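Local structure of protein LigF (Sphingobium sp. SYK-6, 4XT0) at residues K7-G12 / D46-I51; S39-H44 / L150-A155; R54-A59 / P146-K151; S115-A120 / E166-V171. The protein takes part in lignin degradation as a glutathione-binding beta-etherase of the glutathione transferase superfamily, cleaving beta-aryl ether bonds. All coordinates share one frame; numbering follows the deposited sequence.

Interaction 1 (K7-G12 / D46-I51); sequences KLYSFG and DWFKKI. With GSH (glutathione), chain B.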
# COMPACT_ATOMS: atom_id res chain seq x y z
N LYS A 7 -10.80 -0.21 22.17
CA LYS A 7 -11.42 1.06 21.78
C LYS A 7 -11.03 1.40 20.35
O LYS A 7 -9.88 1.22 19.96
CB LYS A 7 -10.98 2.20 22.71
CG LYS A 7 -11.32 1.95 24.17
CD LYS A 7 -10.81 3.08 25.06
CE LYS A 7 -10.94 2.72 26.54
NZ LYS A 7 -12.34 2.31 26.88
N LEU A 8 -12.00 1.85 19.55
CA LEU A 8 -11.71 2.34 18.20
C LEU A 8 -12.02 3.83 18.09
O LEU A 8 -13.14 4.27 18.36
CB LEU A 8 -12.50 1.58 17.14
CG LEU A 8 -12.08 1.98 15.71
CD1 LEU A 8 -10.70 1.38 15.37
CD2 LEU A 8 -13.11 1.60 14.65
N TYR A 9 -11.02 4.59 17.66
CA TYR A 9 -11.14 6.02 17.41
C TYR A 9 -11.28 6.24 15.92
O TYR A 9 -10.37 5.89 15.16
CB TYR A 9 -9.91 6.75 17.94
CG TYR A 9 -9.75 6.62 19.43
CD1 TYR A 9 -9.03 5.57 19.99
CD2 TYR A 9 -10.33 7.55 20.29
CE1 TYR A 9 -8.89 5.45 21.36
CE2 TYR A 9 -10.20 7.44 21.65
CZ TYR A 9 -9.48 6.39 22.18
OH TYR A 9 -9.35 6.28 23.54
N SER A 10 -12.41 6.79 15.47
CA SER A 10 -12.63 6.90 14.01
C SER A 10 -13.71 7.90 13.64
O SER A 10 -14.36 8.47 14.52
CB SER A 10 -13.00 5.52 13.43
OG SER A 10 -14.40 5.31 13.49
N PHE A 11 -13.92 8.09 12.34
CA PHE A 11 -14.96 9.01 11.85
C PHE A 11 -16.31 8.30 11.66
O PHE A 11 -17.24 8.89 11.12
CB PHE A 11 -14.57 9.66 10.52
CG PHE A 11 -13.47 10.70 10.62
CD1 PHE A 11 -13.15 11.29 11.83
CD2 PHE A 11 -12.77 11.09 9.49
CE1 PHE A 11 -12.14 12.25 11.91
CE2 PHE A 11 -11.76 12.03 9.56
CZ PHE A 11 -11.45 12.62 10.78
N GLY A 12 -16.42 7.04 12.06
CA GLY A 12 -17.64 6.28 11.82
C GLY A 12 -17.53 5.46 10.55
O GLY A 12 -16.45 5.30 9.99
N ASP A 46 -5.09 17.93 20.91
CA ASP A 46 -3.94 17.46 21.69
C ASP A 46 -4.23 16.10 22.33
O ASP A 46 -3.33 15.27 22.45
CB ASP A 46 -3.57 18.48 22.78
CG ASP A 46 -3.01 19.77 22.20
OD1 ASP A 46 -2.31 19.71 21.17
OD2 ASP A 46 -3.28 20.84 22.78
N TRP A 47 -5.47 15.87 22.73
CA TRP A 47 -5.81 14.61 23.37
C TRP A 47 -5.79 13.46 22.37
O TRP A 47 -5.44 12.34 22.73
CB TRP A 47 -7.16 14.68 24.10
CG TRP A 47 -8.41 14.73 23.25
CD1 TRP A 47 -9.15 15.83 22.96
CD2 TRP A 47 -9.08 13.61 22.63
NE1 TRP A 47 -10.23 15.48 22.18
CE2 TRP A 47 -10.21 14.13 21.97
CE3 TRP A 47 -8.83 12.24 22.57
CZ2 TRP A 47 -11.09 13.32 21.24
CZ3 TRP A 47 -9.71 11.43 21.84
CH2 TRP A 47 -10.82 11.98 21.19
N PHE A 48 -6.15 13.71 21.11
CA PHE A 48 -6.14 12.61 20.16
C PHE A 48 -4.74 12.34 19.61
O PHE A 48 -4.38 11.19 19.35
CB PHE A 48 -7.11 12.82 18.99
CG PHE A 48 -7.07 11.69 18.00
CD1 PHE A 48 -7.57 10.44 18.34
CD2 PHE A 48 -6.48 11.84 16.75
CE1 PHE A 48 -7.50 9.36 17.46
CE2 PHE A 48 -6.41 10.77 15.86
CZ PHE A 48 -6.92 9.53 16.21
N LYS A 49 -3.94 13.40 19.44
CA LYS A 49 -2.58 13.23 18.92
C LYS A 49 -1.69 12.53 19.94
O LYS A 49 -0.63 11.98 19.60
CB LYS A 49 -1.99 14.59 18.52
CG LYS A 49 -2.63 15.16 17.25
CD LYS A 49 -1.92 16.41 16.72
CE LYS A 49 -2.12 17.61 17.63
NZ LYS A 49 -1.57 18.86 17.01
N LYS A 50 -2.13 12.51 21.19
CA LYS A 50 -1.50 11.70 22.22
C LYS A 50 -1.72 10.20 21.93
O LYS A 50 -0.84 9.38 22.17
CB LYS A 50 -2.06 12.10 23.58
CG LYS A 50 -1.77 11.15 24.72
CD LYS A 50 -2.94 11.17 25.71
CE LYS A 50 -4.19 10.55 25.07
NZ LYS A 50 -5.43 11.36 25.25
N ILE A 51 -2.90 9.86 21.41
CA ILE A 51 -3.21 8.48 21.02
C ILE A 51 -2.53 8.10 19.69
O ILE A 51 -1.86 7.07 19.58
CB ILE A 51 -4.74 8.27 20.91
CG1 ILE A 51 -5.38 8.48 22.29
CG2 ILE A 51 -5.07 6.90 20.36
CD1 ILE A 51 -6.87 8.68 22.24
N1 GSH B . -3.09 5.18 5.67
CA1 GSH B . -4.06 5.59 6.69
C1 GSH B . -5.05 4.48 7.04
O11 GSH B . -5.47 4.37 8.17
O12 GSH B . -5.49 3.63 6.10
CB1 GSH B . -4.83 6.82 6.16
CG1 GSH B . -5.71 7.36 7.28
CD1 GSH B . -6.57 8.49 6.76
OE1 GSH B . -6.37 8.96 5.66
N2 GSH B . -7.57 8.97 7.54
CA2 GSH B . -8.42 10.08 7.07
C2 GSH B . -8.25 11.26 7.99
O2 GSH B . -7.88 11.08 9.14
CB2 GSH B . -9.89 9.65 7.13
SG2 GSH B . -10.30 8.40 5.86
N3 GSH B . -8.51 12.53 7.57
CA3 GSH B . -8.36 13.65 8.51
C3 GSH B . -7.17 14.55 8.23
O31 GSH B . -7.15 15.65 8.72
O32 GSH B . -6.14 14.13 7.47

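Interaction 2 (S39-H44 / L150-A155); sequences SKFEQH and LKWRRA. With GSH (glutathione), chain B.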
# COMPACT_ATOMS: atom_id res chain seq x y z
N SER A 39 -15.77 17.67 12.20
CA SER A 39 -16.27 19.04 12.10
C SER A 39 -15.59 19.96 13.12
O SER A 39 -15.54 21.17 12.94
CB SER A 39 -17.80 19.08 12.27
OG SER A 39 -18.20 18.81 13.60
N LYS A 40 -15.04 19.36 14.18
CA LYS A 40 -14.28 20.11 15.18
C LYS A 40 -12.78 19.85 15.08
O LYS A 40 -12.03 20.18 16.00
CB LYS A 40 -14.78 19.77 16.58
CG LYS A 40 -16.23 20.16 16.82
CD LYS A 40 -16.80 19.46 18.03
CE LYS A 40 -18.26 19.82 18.22
NZ LYS A 40 -18.87 19.09 19.36
N PHE A 41 -12.36 19.25 13.97
CA PHE A 41 -10.95 18.87 13.76
C PHE A 41 -10.37 18.14 14.96
O PHE A 41 -9.21 18.36 15.31
CB PHE A 41 -10.10 20.11 13.46
CG PHE A 41 -10.46 20.81 12.18
CD1 PHE A 41 -11.42 21.82 12.17
CD2 PHE A 41 -9.84 20.47 10.99
CE1 PHE A 41 -11.75 22.46 10.99
CE2 PHE A 41 -10.17 21.11 9.81
CZ PHE A 41 -11.13 22.11 9.81
N GLU A 42 -11.16 17.29 15.59
CA GLU A 42 -10.71 16.59 16.79
C GLU A 42 -9.54 15.65 16.49
O GLU A 42 -8.77 15.32 17.40
CB GLU A 42 -11.86 15.80 17.43
CG GLU A 42 -12.80 16.70 18.24
CD GLU A 42 -13.94 15.95 18.91
OE1 GLU A 42 -14.07 14.72 18.72
OE2 GLU A 42 -14.73 16.62 19.62
N GLN A 43 -9.36 15.26 15.23
CA GLN A 43 -8.21 14.39 14.89
C GLN A 43 -6.91 15.18 15.07
O GLN A 43 -5.83 14.60 15.07
CB GLN A 43 -8.32 13.82 13.46
CG GLN A 43 -8.10 14.81 12.32
CD GLN A 43 -9.37 15.57 11.94
OE1 GLN A 43 -10.28 15.72 12.76
NE2 GLN A 43 -9.44 16.04 10.71
N HIS A 44 -7.03 16.50 15.23
CA HIS A 44 -5.87 17.36 15.43
C HIS A 44 -5.80 17.89 16.85
O HIS A 44 -4.98 18.75 17.16
CB HIS A 44 -5.90 18.53 14.44
CG HIS A 44 -5.93 18.10 13.01
ND1 HIS A 44 -6.49 18.87 12.02
CD2 HIS A 44 -5.46 16.98 12.40
CE1 HIS A 44 -6.38 18.25 10.86
NE2 HIS A 44 -5.76 17.09 11.07
N LEU A 150 -1.38 20.18 2.40
CA LEU A 150 -1.66 20.60 1.03
C LEU A 150 -3.08 20.21 0.61
O LEU A 150 -3.78 20.98 -0.07
CB LEU A 150 -0.63 19.98 0.08
CG LEU A 150 -0.63 20.53 -1.35
CD1 LEU A 150 -0.73 22.05 -1.34
CD2 LEU A 150 0.61 20.07 -2.09
N LYS A 151 -3.52 19.03 1.03
CA LYS A 151 -4.88 18.58 0.75
C LYS A 151 -5.93 19.51 1.36
O LYS A 151 -6.92 19.85 0.71
CB LYS A 151 -5.09 17.15 1.26
CG LYS A 151 -5.29 16.13 0.15
CD LYS A 151 -5.31 14.73 0.70
CE LYS A 151 -3.90 14.22 0.97
NZ LYS A 151 -3.21 13.73 -0.26
N TRP A 152 -5.72 19.92 2.61
CA TRP A 152 -6.63 20.85 3.28
C TRP A 152 -6.68 22.19 2.54
O TRP A 152 -7.76 22.76 2.35
CB TRP A 152 -6.22 21.06 4.75
CG TRP A 152 -6.78 20.02 5.69
CD1 TRP A 152 -6.08 19.04 6.35
CD2 TRP A 152 -8.16 19.83 6.04
NE1 TRP A 152 -6.94 18.26 7.09
CE2 TRP A 152 -8.22 18.73 6.91
CE3 TRP A 152 -9.34 20.49 5.69
CZ2 TRP A 152 -9.43 18.27 7.45
CZ3 TRP A 152 -10.54 20.03 6.23
CH2 TRP A 152 -10.57 18.94 7.10
N ARG A 153 -5.51 22.68 2.12
CA ARG A 153 -5.42 23.94 1.38
C ARG A 153 -6.18 23.88 0.06
O ARG A 153 -6.88 24.82 -0.31
CB ARG A 153 -3.95 24.31 1.12
CG ARG A 153 -3.19 24.69 2.37
CD ARG A 153 -1.82 25.24 2.05
NE ARG A 153 -1.16 25.77 3.24
CZ ARG A 153 -0.46 25.03 4.10
NH1 ARG A 153 -0.33 23.73 3.88
NH2 ARG A 153 0.11 25.59 5.16
N ARG A 154 -6.05 22.75 -0.62
CA ARG A 154 -6.72 22.53 -1.90
C ARG A 154 -8.22 22.25 -1.72
O ARG A 154 -9.02 22.53 -2.61
CB ARG A 154 -6.03 21.38 -2.65
CG ARG A 154 -4.62 21.72 -3.10
CD ARG A 154 -3.91 20.52 -3.75
NE ARG A 154 -2.78 20.95 -4.57
CZ ARG A 154 -1.82 20.14 -5.02
NH1 ARG A 154 -1.85 18.85 -4.73
NH2 ARG A 154 -0.83 20.64 -5.75
N ALA A 155 -8.59 21.70 -0.56
CA ALA A 155 -10.01 21.51 -0.22
C ALA A 155 -10.74 22.85 -0.06
O ALA A 155 -11.90 22.99 -0.45
CB ALA A 155 -10.14 20.69 1.05
N1 GSH B . -3.09 5.18 5.67
CA1 GSH B . -4.06 5.59 6.69
C1 GSH B . -5.05 4.48 7.04
O11 GSH B . -5.47 4.37 8.17
O12 GSH B . -5.49 3.63 6.10
CB1 GSH B . -4.83 6.82 6.16
CG1 GSH B . -5.71 7.36 7.28
CD1 GSH B . -6.57 8.49 6.76
OE1 GSH B . -6.37 8.96 5.66
N2 GSH B . -7.57 8.97 7.54
CA2 GSH B . -8.42 10.08 7.07
C2 GSH B . -8.25 11.26 7.99
O2 GSH B . -7.88 11.08 9.14
CB2 GSH B . -9.89 9.65 7.13
SG2 GSH B . -10.30 8.40 5.86
N3 GSH B . -8.51 12.53 7.57
CA3 GSH B . -8.36 13.65 8.51
C3 GSH B . -7.17 14.55 8.23
O31 GSH B . -7.15 15.65 8.72
O32 GSH B . -6.14 14.13 7.47

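Interaction 3 (R54-A59 / P146-K151); sequences RGQVPA and PEQQLK. With GSH (glutathione), chain B.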
# COMPACT_ATOMS: atom_id res chain seq x y z
N ARG A 54 0.15 10.92 14.44
CA ARG A 54 -0.04 11.26 13.03
C ARG A 54 -1.25 12.18 12.85
O ARG A 54 -1.36 12.89 11.85
CB ARG A 54 -0.22 9.99 12.18
CG ARG A 54 0.97 9.04 12.18
CD ARG A 54 1.99 9.42 11.13
NE ARG A 54 1.46 9.33 9.77
CZ ARG A 54 2.16 9.63 8.67
NH1 ARG A 54 3.42 10.03 8.78
NH2 ARG A 54 1.61 9.53 7.47
N GLY A 55 -2.16 12.17 13.82
CA GLY A 55 -3.34 13.03 13.75
C GLY A 55 -4.35 12.60 12.70
O GLY A 55 -5.02 13.43 12.07
N GLN A 56 -4.47 11.28 12.52
CA GLN A 56 -5.45 10.73 11.60
C GLN A 56 -6.17 9.54 12.21
O GLN A 56 -5.70 8.92 13.16
CB GLN A 56 -4.78 10.33 10.28
CG GLN A 56 -4.51 11.53 9.37
CD GLN A 56 -4.10 11.13 7.96
OE1 GLN A 56 -3.24 10.27 7.76
NE2 GLN A 56 -4.74 11.75 6.96
N VAL A 57 -7.34 9.24 11.65
CA VAL A 57 -8.12 8.09 12.08
C VAL A 57 -8.06 7.06 10.94
O VAL A 57 -7.80 7.42 9.79
CB VAL A 57 -9.59 8.48 12.40
CG1 VAL A 57 -9.64 9.47 13.57
CG2 VAL A 57 -10.30 9.06 11.16
N PRO A 58 -8.31 5.77 11.25
CA PRO A 58 -8.63 5.20 12.55
C PRO A 58 -7.42 4.84 13.39
O PRO A 58 -6.29 4.71 12.90
CB PRO A 58 -9.41 3.93 12.18
CG PRO A 58 -8.75 3.49 10.91
CD PRO A 58 -8.55 4.80 10.16
N ALA A 59 -7.67 4.67 14.68
CA ALA A 59 -6.64 4.20 15.60
C ALA A 59 -7.31 3.21 16.56
O ALA A 59 -8.39 3.49 17.07
CB ALA A 59 -5.99 5.39 16.34
N PRO A 146 2.54 16.66 5.96
CA PRO A 146 2.72 17.66 4.89
C PRO A 146 1.76 17.46 3.73
O PRO A 146 1.13 18.42 3.26
CB PRO A 146 4.17 17.44 4.45
CG PRO A 146 4.82 16.71 5.58
CD PRO A 146 3.76 15.86 6.17
N GLU A 147 1.65 16.22 3.27
CA GLU A 147 0.75 15.86 2.18
C GLU A 147 -0.70 16.23 2.54
O GLU A 147 -1.51 16.56 1.66
CB GLU A 147 0.87 14.36 1.85
CG GLU A 147 2.14 13.95 1.07
CD GLU A 147 3.42 13.97 1.93
OE1 GLU A 147 3.31 13.84 3.16
OE2 GLU A 147 4.53 14.10 1.36
N GLN A 148 -1.03 16.20 3.84
CA GLN A 148 -2.37 16.54 4.32
C GLN A 148 -2.56 18.05 4.48
O GLN A 148 -3.67 18.56 4.35
CB GLN A 148 -2.66 15.83 5.65
CG GLN A 148 -2.57 14.31 5.59
CD GLN A 148 -3.51 13.71 4.55
OE1 GLN A 148 -3.09 12.92 3.71
NE2 GLN A 148 -4.79 14.09 4.62
N GLN A 149 -1.47 18.76 4.76
CA GLN A 149 -1.53 20.22 4.80
C GLN A 149 -1.95 20.76 3.44
O GLN A 149 -2.79 21.66 3.35
CB GLN A 149 -0.18 20.81 5.21
CG GLN A 149 0.13 20.66 6.69
CD GLN A 149 1.59 20.90 6.98
OE1 GLN A 149 2.45 20.60 6.16
NE2 GLN A 149 1.87 21.45 8.16
N LEU A 150 -1.38 20.18 2.40
CA LEU A 150 -1.66 20.60 1.03
C LEU A 150 -3.08 20.21 0.61
O LEU A 150 -3.78 20.98 -0.07
CB LEU A 150 -0.63 19.98 0.08
CG LEU A 150 -0.63 20.53 -1.35
CD1 LEU A 150 -0.73 22.05 -1.34
CD2 LEU A 150 0.61 20.07 -2.09
N LYS A 151 -3.52 19.03 1.03
CA LYS A 151 -4.88 18.58 0.75
C LYS A 151 -5.93 19.51 1.36
O LYS A 151 -6.92 19.85 0.71
CB LYS A 151 -5.09 17.15 1.26
CG LYS A 151 -5.29 16.13 0.15
CD LYS A 151 -5.31 14.73 0.70
CE LYS A 151 -3.90 14.22 0.97
NZ LYS A 151 -3.21 13.73 -0.26
N1 GSH B . -3.09 5.18 5.67
CA1 GSH B . -4.06 5.59 6.69
C1 GSH B . -5.05 4.48 7.04
O11 GSH B . -5.47 4.37 8.17
O12 GSH B . -5.49 3.63 6.10
CB1 GSH B . -4.83 6.82 6.16
CG1 GSH B . -5.71 7.36 7.28
CD1 GSH B . -6.57 8.49 6.76
OE1 GSH B . -6.37 8.96 5.66
N2 GSH B . -7.57 8.97 7.54
CA2 GSH B . -8.42 10.08 7.07
C2 GSH B . -8.25 11.26 7.99
O2 GSH B . -7.88 11.08 9.14
CB2 GSH B . -9.89 9.65 7.13
SG2 GSH B . -10.30 8.40 5.86
N3 GSH B . -8.51 12.53 7.57
CA3 GSH B . -8.36 13.65 8.51
C3 GSH B . -7.17 14.55 8.23
O31 GSH B . -7.15 15.65 8.72
O32 GSH B . -6.14 14.13 7.47
O HOH W 1 -4.25 10.27 3.96

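Interaction 4 (S115-A120 / E166-V171); sequences STIGWA and EEFRKV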
# COMPACT_ATOMS: atom_id res chain seq x y z
N SER A 115 -10.85 9.39 -2.86
CA SER A 115 -10.56 10.36 -1.81
C SER A 115 -10.25 11.74 -2.38
O SER A 115 -10.81 12.74 -1.91
CB SER A 115 -9.40 9.85 -0.94
OG SER A 115 -8.92 10.85 -0.06
N THR A 116 -9.39 11.81 -3.39
CA THR A 116 -9.04 13.09 -4.00
C THR A 116 -10.27 13.85 -4.46
O THR A 116 -10.37 15.06 -4.27
CB THR A 116 -8.09 12.92 -5.21
OG1 THR A 116 -6.89 12.27 -4.79
CG2 THR A 116 -7.75 14.29 -5.82
N ILE A 117 -11.23 13.14 -5.05
CA ILE A 117 -12.46 13.79 -5.49
C ILE A 117 -13.25 14.26 -4.26
O ILE A 117 -13.83 15.34 -4.26
CB ILE A 117 -13.30 12.85 -6.37
CG1 ILE A 117 -12.50 12.46 -7.63
CG2 ILE A 117 -14.61 13.51 -6.76
CD1 ILE A 117 -11.75 13.63 -8.25
N GLY A 118 -13.24 13.44 -3.20
CA GLY A 118 -13.85 13.81 -1.93
C GLY A 118 -13.29 15.08 -1.29
O GLY A 118 -14.06 15.92 -0.81
N TRP A 119 -11.97 15.23 -1.28
CA TRP A 119 -11.34 16.44 -0.74
C TRP A 119 -11.71 17.69 -1.55
O TRP A 119 -11.85 18.78 -1.00
CB TRP A 119 -9.82 16.29 -0.69
CG TRP A 119 -9.33 15.52 0.51
CD1 TRP A 119 -9.18 14.17 0.61
CD2 TRP A 119 -8.93 16.06 1.78
NE1 TRP A 119 -8.71 13.83 1.86
CE2 TRP A 119 -8.55 14.98 2.60
CE3 TRP A 119 -8.85 17.36 2.30
CZ2 TRP A 119 -8.10 15.15 3.91
CZ3 TRP A 119 -8.41 17.52 3.60
CH2 TRP A 119 -8.04 16.42 4.39
N ALA A 120 -11.86 17.51 -2.86
CA ALA A 120 -12.15 18.64 -3.74
C ALA A 120 -13.58 19.15 -3.55
O ALA A 120 -13.81 20.35 -3.50
CB ALA A 120 -11.91 18.24 -5.19
N GLU A 166 -7.59 13.41 -14.13
CA GLU A 166 -6.83 12.18 -14.02
C GLU A 166 -7.41 11.28 -12.91
O GLU A 166 -7.53 10.06 -13.08
CB GLU A 166 -5.35 12.49 -13.75
CG GLU A 166 -4.53 11.31 -13.27
CD GLU A 166 -4.31 10.25 -14.35
OE1 GLU A 166 -4.79 10.43 -15.48
OE2 GLU A 166 -3.65 9.22 -14.05
N GLU A 167 -7.79 11.90 -11.79
CA GLU A 167 -8.33 11.15 -10.66
C GLU A 167 -9.62 10.44 -11.03
O GLU A 167 -9.83 9.28 -10.65
CB GLU A 167 -8.57 12.08 -9.47
CG GLU A 167 -7.30 12.60 -8.82
CD GLU A 167 -6.27 11.51 -8.58
OE1 GLU A 167 -6.61 10.49 -7.96
OE2 GLU A 167 -5.11 11.67 -9.01
N PHE A 168 -10.47 11.14 -11.78
CA PHE A 168 -11.71 10.57 -12.31
C PHE A 168 -11.43 9.35 -13.19
O PHE A 168 -12.12 8.34 -13.07
CB PHE A 168 -12.52 11.61 -13.09
CG PHE A 168 -13.58 12.29 -12.27
CD1 PHE A 168 -14.63 11.55 -11.74
CD2 PHE A 168 -13.52 13.65 -12.01
CE1 PHE A 168 -15.61 12.16 -10.97
CE2 PHE A 168 -14.50 14.27 -11.24
CZ PHE A 168 -15.55 13.52 -10.72
N ARG A 169 -10.43 9.44 -14.08
CA ARG A 169 -10.08 8.29 -14.92
C ARG A 169 -9.69 7.06 -14.10
O ARG A 169 -10.05 5.93 -14.44
CB ARG A 169 -8.94 8.58 -15.89
CG ARG A 169 -8.79 7.43 -16.91
CD ARG A 169 -7.40 7.26 -17.51
NE ARG A 169 -6.53 6.45 -16.69
CZ ARG A 169 -5.45 6.93 -16.09
NH1 ARG A 169 -5.14 8.21 -16.26
NH2 ARG A 169 -4.68 6.15 -15.34
N LYS A 170 -8.94 7.27 -13.02
CA LYS A 170 -8.52 6.16 -12.19
C LYS A 170 -9.71 5.53 -11.44
O LYS A 170 -9.74 4.32 -11.21
CB LYS A 170 -7.44 6.62 -11.21
CG LYS A 170 -6.06 6.73 -11.85
CD LYS A 170 -5.38 8.04 -11.52
CE LYS A 170 -4.75 8.00 -10.16
NZ LYS A 170 -4.11 9.30 -9.80
N VAL A 171 -10.69 6.35 -11.08
CA VAL A 171 -11.90 5.81 -10.48
C VAL A 171 -12.55 4.86 -11.48
O VAL A 171 -12.97 3.76 -11.12
CB VAL A 171 -12.92 6.93 -10.07
CG1 VAL A 171 -14.22 6.31 -9.58
CG2 VAL A 171 -12.33 7.81 -8.98

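Interaction 1 (K7-G12 / D46-I51)
Y9 is the residue through which the first strand of the thioredoxin-like domain, 6-10, meets the short helix 46-51, and its side chain meets I51, F48 and W47 of the helix. The case illustrates how one aromatic residue can join a strand to a helix by apolar packing alone. The closest piece is I51: its CD1 methyl sits over one face of the Y9 ring, 3.8 Å from the centroid and displaced toward the rim, a CH-pi contact. That methyl lies nearest the phenol end, 3.5 Å from Y9 CZ. At the other end of the tyrosine, the ring of F48 runs alongside but the other way and presents its edge, CE1, to Y9 CB at 3.6 Å. With CG anti to the backbone N (chi1 179°), the end of the F48 side chain comes nearer the strand than its first bond suggests. W47, on the exposed side, adds only the rim of its indole, with CZ3 beside Y9 CE2. The tyrosine ring itself is swung beside its own backbone N, opposite the carbonyl carbon (chi1 -63°), and is thereby laid against the helix. Replacing Y9 with alanine would probably leave the CD1 methyl of I51 without the aromatic face beneath it and open a gap between strand and helix. Beyond the tyrosine the chain turns toward glutathione: the hydroxyl of S10 closes an ST turn by accepting from the backbone N of G12, and F11 follows in the ligand pocket, its CE2 lying 3.8 Å from N3 of glutathione.

Interaction 2 (S39-H44 / L150-A155)
Q43, H44 and W152 converge on a single carboxylate oxygen, O31, at the glycine end of glutathione; O31 is the polar centre of the contact between loop 39-44 and helix 150-155, and F41 on W152 is its apolar part. The amide of Q43 gives the straightest bond, NE2 to O31 at 3.1 Å with an N-H...O angle of 177°. W152 donates from NE1 at 3.1 Å, and O31 lies in the plane of the indole, at its edge. The third donor, NE2 of H44, points less directly at O31. Two good N-H bonds and a weak third thus hold one oxygen.

Outside this shell the rings pack together. F41 places CE2 over one face of the indole, 3.5 Å from W152 CH2 and offset toward the rim, with the planes inclined at 51°. NE1 of W152 lies at the H44 ring edge, 3.8 Å from CE1, a packing contact, while CG of Q43 sits above one imidazole face, toward the rim. The glutamine reaches the ligand by folding back: CG stands between the backbone N and the carbonyl carbon (chi1 72°), and the chain bends again at chi2. Farther out, ND1 of H44 is hydrogen-bonded to NE2 of H138, which would help fix the turn of the imidazole, and W119 meets W152 edge-to-face. The aromatic cluster of F41, H44 and W152 forms a wall of the glutathione site at the junction of the thioredoxin-like and helical domains of a glutathione transferase.

Interaction 3 (R54-A59 / P146-K151)
Two glutamines converge on the glycine carboxylate in the glutathione site of this transferase, Q56 from the loop 54-59 of the thioredoxin-like domain and Q148 from the helix 146-151. Their amide nitrogens lie 3.3 Å apart, NE2 to NE2, and are not bonded to each other; both donate to the ligand oxygen O32, which is consistent with their close approach. Q56 holds it firmly, NE2 to O32 at 2.8 Å, whereas the bond from NE2 of Q148 is long and bent, hence weak. The two side chains lie roughly perpendicular, with amide planes 47° apart. Q56 is extended beyond CG; in Q148 a bend at chi2 (-57°) accompanies the placing of NE2 within 3.2 Å of O32. A water donates to OE1 of Q148 and to OE1 of glutathione, and it takes a weak bond from NE2 of Q56. Next along the loop, V57 pairs with the cysteine of glutathione through its backbone: V57 N gives to O2 and V57 O accepts from N2 at 2.7 Å. This two-way pairing, just before the cis peptide bond of P58, is a hallmark of glutathione transferases. An alanine in place of Q56 would probably cost O32 its shorter bond here, leaving the weak one from Q148, and the water one partner short. The shared carboxylate oxygen probably offsets the unfavourable approach of two donors.

Interaction 4 (S115-A120 / E166-V171)
I117, E167 and F168 bury most of the surface where helix 93-121 packs on helix 161-182 in the all-helical C-terminal domain of the transferase fold. The short segments run at 136° to each other with their axes 9.7 Å apart at closest, so the helices are splayed antiparallel neighbours. I117 contributes most. Its CD1 reaches over one face of the F168 ring, offset toward the rim, and also lies 3.7 Å from CB of E167. The second branch, CG2, meets the far end of the phenylalanine at CZ, 4.1 Å away. Isoleucine thus touches one ring with two methyl groups, its side chain set nearly square to that of F168.

E167 behaves as two residues in one. Its aliphatic part is packed, CB against I117 and CG against the CG2 methyl of T116 at 3.5 Å. With CG beside its own backbone N (chi1 -70°) and a further bend at chi2, the chain then brings its carboxylate across the threonine. OE1 stays 3.6 Å from OG1 of T116, not a hydrogen bond; that hydroxyl is already bonded to the backbone O of W112 one turn earlier. The other oxygen, OE2, forms a salt bridge with NZ of K170 at 2.7 Å, which approaches on the syn side but 33° out of the carboxylate plane.

K170 also packs on E147 of the second subunit, so this pair lies close to the dimer contact. The chemistry is therefore divided: carbon meets carbon between the helices, while the glutamate's charge is probably offset in part by a lysine from its own helix, lessening the cost of a carboxylate beside an apolar seam.

Interactions 1, 2 and 3 all touch one glutathione, and their centres lie 8 to 15 Å apart. Interaction 1 is internal to the thioredoxin-like domain, whereas interactions 2 and 3 join loops of that domain to helix 146-157, sharing L150 and K151. Along the chain, interaction 1 closes before interactions 3 and 4 open, interactions 1 and 2 interleave, and interaction 4 crosses both 2 and 3. The backbone of Y9 probably pairs with that of A59, tying strand 6-10 to the segment of interaction 3. Interaction 4 lies wholly in the helical domain, about 26 Å from interaction 1 between centres, yet W119 of its helix 93-121 packs against the ligand-binding residues W152 and Q148.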